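Local coordinates for BH2092 protein (Bacillus halodurans, PDB 3NHV), which is of unknown function but carries a rhodanese-like domain, a fold found in sulfurtransferases and related to certain phosphatases, at residues G33-D38 / K67-E72. Residues are numbered along the deposited sequence; the frame is centred on the assembly and turned at random.
Sequences GIIVVD and KRLSKE
Ile35, on strand 34-38, is the residue that meets 67-72, reaching both Leu69 and Ser70. Its CB points at the loop, and CD1 continues outward because it lies anti to CA (chi2 179°). That methyl stops 4.3 Å from Leu69 CD2 and 4.2 Å from Ser70 O, so it rests between a leucine branch and a backbone carbonyl. The other branch adds to the patch, with Ile35 CG2 4.4 Å from Leu69 CD2. Two residues on, Val37 turns the same way but stays more distant: its CG2 is 5.0 Å from Leu69 CD1, the methyl that the extended chi2 of Leu69 (-178°) carries toward the strand.

No hydrogen bond crosses between the segments, and the CA atoms of Ile35 and Leu69 are 8.3 Å apart, so the join is apolar side-chain packing rather than strand pairing. Ile54 touches Ile35, Val37 and Leu69 alike, extending the patch to the neighbouring strand. Beyond Leu69 the loop is shaped by an ST turn, in which Glu72 N donates to Ser70 OG over 3.1 Å at 153°.

Strand 34-38 lies between strands 54-55 and 74-78 in the parallel sheet. The connection joining those two therefore has to pass strand 34-38. Within this crossover the loop segment 67-72 packs on one sheet face, in the 1-5-4-2-3 strand order of the rhodanese fold.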
# COMPACT_ATOMS: atom_id res chain seq x y z
N GLY B 33 -14.86 -0.59 -21.40
CA GLY B 33 -13.88 0.47 -21.56
C GLY B 33 -12.55 0.15 -20.90
O GLY B 33 -11.65 0.98 -20.91
N ILE B 34 -12.42 -1.04 -20.33
CA ILE B 34 -11.17 -1.42 -19.68
C ILE B 34 -10.67 -2.79 -20.14
O ILE B 34 -11.43 -3.61 -20.64
CB ILE B 34 -11.31 -1.49 -18.14
CG1 ILE B 34 -12.32 -2.56 -17.75
CG2 ILE B 34 -11.71 -0.13 -17.59
CD1 ILE B 34 -12.56 -2.69 -16.26
N ILE B 35 -9.38 -3.02 -19.96
CA ILE B 35 -8.77 -4.28 -20.33
C ILE B 35 -7.93 -4.73 -19.15
O ILE B 35 -6.84 -4.20 -18.92
CB ILE B 35 -7.86 -4.13 -21.57
CG1 ILE B 35 -8.64 -3.48 -22.72
CG2 ILE B 35 -7.34 -5.50 -22.00
CD1 ILE B 35 -7.82 -3.27 -23.97
N VAL B 36 -8.43 -5.68 -18.39
CA VAL B 36 -7.70 -6.17 -17.23
C VAL B 36 -6.55 -7.08 -17.68
O VAL B 36 -6.78 -8.10 -18.33
CB VAL B 36 -8.62 -6.97 -16.30
CG1 VAL B 36 -7.89 -7.27 -15.00
CG2 VAL B 36 -9.90 -6.18 -16.03
N VAL B 37 -5.33 -6.70 -17.32
CA VAL B 37 -4.14 -7.46 -17.68
C VAL B 37 -3.39 -8.00 -16.46
O VAL B 37 -2.94 -7.24 -15.60
CB VAL B 37 -3.14 -6.58 -18.50
CG1 VAL B 37 -1.93 -7.41 -18.93
CG2 VAL B 37 -3.83 -5.98 -19.70
N ASP B 38 -3.27 -9.33 -16.39
CA ASP B 38 -2.55 -9.99 -15.30
C ASP B 38 -1.09 -9.97 -15.74
O ASP B 38 -0.74 -10.54 -16.77
CB ASP B 38 -3.02 -11.44 -15.14
CG ASP B 38 -2.48 -12.10 -13.88
OD1 ASP B 38 -1.30 -11.88 -13.54
OD2 ASP B 38 -3.24 -12.85 -13.24
N LYS B 67 -0.19 -5.37 -29.60
CA LYS B 67 -0.67 -4.91 -30.90
C LYS B 67 -2.19 -5.03 -31.07
O LYS B 67 -2.84 -4.14 -31.62
CB LYS B 67 0.04 -5.68 -32.03
CG LYS B 67 -0.26 -7.18 -32.06
CD LYS B 67 0.42 -7.86 -33.26
CE LYS B 67 -0.17 -9.24 -33.52
NZ LYS B 67 -1.63 -9.17 -33.91
N ARG B 68 -2.76 -6.12 -30.58
CA ARG B 68 -4.20 -6.33 -30.73
C ARG B 68 -5.05 -5.65 -29.65
O ARG B 68 -6.25 -5.94 -29.53
CB ARG B 68 -4.51 -7.83 -30.77
CG ARG B 68 -4.49 -8.50 -29.40
CD ARG B 68 -3.08 -8.77 -28.88
NE ARG B 68 -3.10 -9.28 -27.50
CZ ARG B 68 -3.91 -10.25 -27.06
NH1 ARG B 68 -4.78 -10.83 -27.88
NH2 ARG B 68 -3.85 -10.63 -25.78
N LEU B 69 -4.45 -4.77 -28.85
CA LEU B 69 -5.19 -4.08 -27.79
C LEU B 69 -5.56 -2.67 -28.19
O LEU B 69 -4.71 -1.91 -28.65
CB LEU B 69 -4.36 -4.06 -26.50
CG LEU B 69 -3.98 -5.44 -25.97
CD1 LEU B 69 -3.21 -5.30 -24.66
CD2 LEU B 69 -5.24 -6.26 -25.76
N SER B 70 -6.82 -2.31 -28.00
CA SER B 70 -7.30 -0.98 -28.36
C SER B 70 -6.76 0.17 -27.49
O SER B 70 -6.76 0.09 -26.27
CB SER B 70 -8.83 -0.96 -28.33
OG SER B 70 -9.31 0.36 -28.53
N LYS B 71 -6.31 1.23 -28.15
CA LYS B 71 -5.78 2.41 -27.46
C LYS B 71 -6.92 3.29 -26.96
O LYS B 71 -6.70 4.26 -26.24
CB LYS B 71 -4.91 3.25 -28.40
CG LYS B 71 -3.61 2.60 -28.86
CD LYS B 71 -2.49 2.79 -27.85
CE LYS B 71 -1.17 2.22 -28.37
NZ LYS B 71 -0.71 2.86 -29.64
N GLU B 72 -8.15 2.96 -27.35
CA GLU B 72 -9.30 3.74 -26.94
C GLU B 72 -9.78 3.34 -25.55
O GLU B 72 -10.51 4.07 -24.90
CB GLU B 72 -10.46 3.57 -27.92
CG GLU B 72 -10.24 4.22 -29.27
CD GLU B 72 -9.73 5.65 -29.16
OE1 GLU B 72 -8.49 5.84 -29.09
OE2 GLU B 72 -10.57 6.58 -29.13